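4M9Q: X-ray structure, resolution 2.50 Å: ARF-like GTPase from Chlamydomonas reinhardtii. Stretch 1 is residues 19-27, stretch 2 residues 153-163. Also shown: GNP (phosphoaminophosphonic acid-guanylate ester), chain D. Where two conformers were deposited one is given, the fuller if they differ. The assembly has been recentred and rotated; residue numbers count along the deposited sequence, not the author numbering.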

# COMPACT_ATOMS: atom_id res chain seq x y z
N THR A 19 0.41 8.33 8.22
CA THR A 19 -0.83 8.96 8.71
C THR A 19 -2.04 8.10 8.37
O THR A 19 -2.96 7.94 9.14
CB THR A 19 -0.99 10.36 8.12
OG1 THR A 19 0.25 11.10 8.30
CG2 THR A 19 -2.16 11.15 8.79
N LEU A 20 -2.01 7.50 7.20
CA LEU A 20 -3.11 6.66 6.76
C LEU A 20 -3.18 5.41 7.62
O LEU A 20 -4.22 5.01 8.11
CB LEU A 20 -2.94 6.33 5.29
CG LEU A 20 -4.12 5.62 4.67
CD1 LEU A 20 -4.27 6.10 3.23
CD2 LEU A 20 -3.91 4.11 4.79
N LEU A 21 -2.04 4.83 7.90
CA LEU A 21 -2.02 3.68 8.77
C LEU A 21 -2.56 3.98 10.15
O LEU A 21 -3.37 3.23 10.65
CB LEU A 21 -0.62 3.15 8.92
CG LEU A 21 -0.61 1.81 9.64
CD1 LEU A 21 -1.68 0.91 8.99
CD2 LEU A 21 0.78 1.19 9.64
N ASN A 22 -2.10 5.06 10.77
CA ASN A 22 -2.66 5.52 12.02
C ASN A 22 -4.16 5.68 11.91
O ASN A 22 -4.89 5.10 12.69
CB ASN A 22 -2.03 6.85 12.51
CG ASN A 22 -0.55 6.70 12.88
OD1 ASN A 22 -0.05 5.59 13.15
ND2 ASN A 22 0.17 7.81 12.86
N SER A 23 -4.65 6.40 10.92
CA SER A 23 -6.08 6.70 10.84
C SER A 23 -6.91 5.46 10.59
O SER A 23 -8.06 5.40 10.97
CB SER A 23 -6.34 7.72 9.74
OG SER A 23 -5.82 8.99 10.16
N ILE A 24 -6.33 4.48 9.93
CA ILE A 24 -7.07 3.26 9.63
C ILE A 24 -7.25 2.42 10.89
O ILE A 24 -8.25 1.70 11.00
CB ILE A 24 -6.42 2.48 8.49
CG1 ILE A 24 -7.44 1.91 7.55
CG2 ILE A 24 -5.56 1.36 8.99
CD1 ILE A 24 -6.81 1.60 6.21
N GLN A 25 -6.29 2.55 11.81
CA GLN A 25 -6.31 1.95 13.14
C GLN A 25 -7.03 2.83 14.19
O GLN A 25 -6.81 2.68 15.39
CB GLN A 25 -4.87 1.70 13.63
CG GLN A 25 -4.29 0.31 13.40
CD GLN A 25 -4.18 -0.54 14.66
OE1 GLN A 25 -3.89 -0.03 15.77
NE2 GLN A 25 -4.42 -1.84 14.50
N GLY A 26 -7.86 3.78 13.75
CA GLY A 26 -8.68 4.58 14.67
C GLY A 26 -8.01 5.76 15.30
O GLY A 26 -8.65 6.78 15.49
N GLU A 27 -6.72 5.65 15.62
CA GLU A 27 -6.02 6.78 16.24
C GLU A 27 -5.88 7.92 15.23
O GLU A 27 -4.79 8.39 14.91
CB GLU A 27 -4.68 6.35 16.88
CG GLU A 27 -3.65 5.69 15.97
CD GLU A 27 -2.51 5.05 16.77
OE1 GLU A 27 -1.33 5.43 16.55
OE2 GLU A 27 -2.78 4.19 17.64
N ASP A 153 -14.46 12.37 12.53
CA ASP A 153 -14.27 10.95 12.33
C ASP A 153 -13.27 10.74 11.21
O ASP A 153 -13.13 11.58 10.31
CB ASP A 153 -15.59 10.27 11.95
CG ASP A 153 -16.59 10.22 13.10
OD1 ASP A 153 -17.22 9.16 13.30
OD2 ASP A 153 -16.75 11.24 13.80
N VAL A 154 -12.58 9.61 11.24
CA VAL A 154 -11.68 9.29 10.14
C VAL A 154 -12.52 9.18 8.89
O VAL A 154 -13.73 9.07 8.94
CB VAL A 154 -10.87 7.98 10.38
CG1 VAL A 154 -9.97 8.15 11.59
CG2 VAL A 154 -11.80 6.79 10.56
N ASP A 155 -11.86 9.21 7.76
CA ASP A 155 -12.54 9.13 6.50
C ASP A 155 -12.91 7.69 6.21
O ASP A 155 -12.03 6.82 6.09
CB ASP A 155 -11.59 9.66 5.44
CG ASP A 155 -12.17 9.66 4.07
OD1 ASP A 155 -11.43 10.14 3.18
OD2 ASP A 155 -13.28 9.17 3.85
N HIS A 156 -14.19 7.44 6.06
CA HIS A 156 -14.70 6.12 5.72
C HIS A 156 -14.13 5.56 4.44
O HIS A 156 -14.13 4.35 4.25
CB HIS A 156 -16.24 6.14 5.65
CG HIS A 156 -16.80 6.87 4.44
ND1 HIS A 156 -16.98 6.26 3.25
CD2 HIS A 156 -17.21 8.20 4.28
CE1 HIS A 156 -17.49 7.16 2.36
NE2 HIS A 156 -17.63 8.34 2.99
N ARG A 157 -13.66 6.43 3.54
CA ARG A 157 -13.03 5.99 2.28
C ARG A 157 -11.84 5.05 2.55
O ARG A 157 -11.54 4.17 1.74
CB ARG A 157 -12.58 7.19 1.43
CG ARG A 157 -13.66 8.14 0.88
CD ARG A 157 -13.20 9.59 1.12
NE ARG A 157 -13.24 10.57 0.03
CZ ARG A 157 -12.68 11.78 0.09
NH1 ARG A 157 -12.01 12.19 1.19
NH2 ARG A 157 -12.78 12.60 -0.96
N LEU A 158 -11.15 5.21 3.67
CA LEU A 158 -9.98 4.35 3.96
C LEU A 158 -10.37 2.87 4.14
O LEU A 158 -9.76 2.00 3.49
CB LEU A 158 -9.20 4.81 5.18
CG LEU A 158 -8.71 6.25 5.15
CD1 LEU A 158 -7.99 6.57 6.47
CD2 LEU A 158 -7.85 6.55 3.93
N ARG A 159 -11.35 2.59 5.00
CA ARG A 159 -11.90 1.21 5.11
C ARG A 159 -12.53 0.74 3.82
O ARG A 159 -12.39 -0.43 3.45
CB ARG A 159 -12.91 1.08 6.27
CG ARG A 159 -12.30 1.00 7.68
CD ARG A 159 -11.76 -0.40 7.93
NE ARG A 159 -10.86 -0.48 9.09
CZ ARG A 159 -10.45 -1.61 9.67
NH1 ARG A 159 -10.84 -2.79 9.23
NH2 ARG A 159 -9.65 -1.54 10.73
N ASP A 160 -13.24 1.62 3.11
CA ASP A 160 -13.80 1.23 1.81
C ASP A 160 -12.70 0.67 0.92
O ASP A 160 -12.83 -0.40 0.33
CB ASP A 160 -14.46 2.39 1.13
CG ASP A 160 -15.74 2.85 1.84
OD1 ASP A 160 -16.25 2.13 2.76
OD2 ASP A 160 -16.23 3.97 1.48
N GLY A 161 -11.59 1.36 0.86
CA GLY A 161 -10.46 0.90 0.05
C GLY A 161 -9.93 -0.41 0.59
O GLY A 161 -9.75 -1.36 -0.16
N LEU A 162 -9.74 -0.50 1.90
CA LEU A 162 -9.30 -1.76 2.52
C LEU A 162 -10.25 -2.91 2.22
O LEU A 162 -9.80 -4.00 1.88
CB LEU A 162 -9.08 -1.59 4.02
CG LEU A 162 -8.42 -2.74 4.74
CD1 LEU A 162 -7.07 -3.04 4.13
CD2 LEU A 162 -8.27 -2.43 6.21
N LYS A 163 -11.55 -2.67 2.30
CA LYS A 163 -12.54 -3.73 2.07
C LYS A 163 -12.52 -4.21 0.62
O LYS A 163 -12.70 -5.39 0.36
CB LYS A 163 -13.96 -3.25 2.36
CG LYS A 163 -14.39 -3.37 3.81
CD LYS A 163 -15.69 -2.61 4.13
CE LYS A 163 -16.21 -3.02 5.51
NZ LYS A 163 -16.80 -4.43 5.54
PG GNP D . 7.52 8.70 4.54
O1G GNP D . 7.39 8.03 6.01
O2G GNP D . 7.24 7.65 3.41
O3G GNP D . 8.90 9.39 4.49
N3B GNP D . 6.24 9.80 4.39
PB GNP D . 4.68 9.23 4.71
O1B GNP D . 4.64 8.13 5.89
O2B GNP D . 4.14 8.72 3.40
O3A GNP D . 3.94 10.59 5.09
PA GNP D . 3.22 10.96 6.46
O1A GNP D . 4.38 11.11 7.37
O2A GNP D . 2.14 9.96 6.69
O5' GNP D . 2.60 12.36 6.02
C5' GNP D . 3.44 13.35 5.38
C4' GNP D . 2.92 14.78 5.66
O4' GNP D . 1.62 14.86 5.06
C3' GNP D . 2.63 15.06 7.13
O3' GNP D . 2.59 16.45 7.42
C2' GNP D . 1.21 14.64 7.30
O2' GNP D . 0.53 15.26 8.35
C1' GNP D . 0.62 15.15 6.02
N9 GNP D . -0.65 14.54 5.61
C8 GNP D . -0.89 13.23 5.56
N7 GNP D . -2.12 12.99 5.08
C5 GNP D . -2.69 14.17 4.83
C6 GNP D . -4.01 14.58 4.33
O6 GNP D . -4.89 13.75 4.04
N1 GNP D . -4.22 15.87 4.18
C2 GNP D . -3.28 16.82 4.49
N2 GNP D . -3.63 18.10 4.32
N3 GNP D . -2.04 16.53 4.96
C4 GNP D . -1.72 15.21 5.18

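The two stretches meet in a small, almost wholly apolar contact, in which the last turn of one helix packs nearly at right angles against a second helix and the loop that precedes it, without a single hydrogen bond or salt bridge between them. The axes of helix 19-24 and helix 157-163 approach to 10.5 Å at an angle of 92°, and 366 Å² of surface is buried, both sides summed. The nearest CA pairs are Ser23 with Val154 (CA to CA, 6.2 Å), the latter in the loop, and Ile24 with Leu158 (CA to CA, 6.5 Å).

Leu158 is the hub. Its CA-to-CB bond points toward stretch 1, and with chi1 m and chi2 t its two methyls reach different neighbours: CD2 lies 3.7 Å from Leu20 CD1, while CD1 lies 3.8 Å from Ser23 CB. Leu20 leaves its backbone sideways, yet its end turns inward to complete the first of these contacts. A branched aliphatic side chain suits this buried position, where it can touch several partners at once.

Ile24 gives up the most area, 90 Å². Its CA-to-CB bond is also sideways, but the side chain extends through chi2 t so that CD1 comes 4.1 Å from Leu158 CB and 4.3 Å from Leu162 CD2. The same methyl sits 4.0 Å from Leu158 O, a van der Waals approach to the helix backbone. The CG1-CD1 branch thus puts one methyl against Leu158 and Leu162, residues one turn apart.

The CA-to-CB bond of Ser23 points toward stretch 2; its CB is 4.1 Å from Val154 CG1, and its OG is satisfied by a hydrogen bond elsewhere in the structure. Val154, in the loop before the second helix, places CG1 3.4 Å from Ser23 O and 4.3 Å from Gly26 O, covering the end of the first helix. Gly26 has phi 84°, a conformation that glycine readily adopts.

At the margin, Arg159 brings NH2 to 3.5 Å from Ile24 O. The carbonyl lies at the guanidinium edge, near its plane, but this polar approach is not a hydrogen bond.

Within stretch 2, Asp155 caps the turn into the helix: its OD2 accepts from Arg157 N at 2.8 Å (159°), while Asp155 OD1 forms a salt bridge with Arg157 NH1 at 2.9 Å. Neither residue touches stretch 1. Thr19, also outside the contact, instead donates from both N (2.8 Å) and OG1 (2.7 Å) to GNP O2A, so the first helix binds nucleotide and packs through different residues.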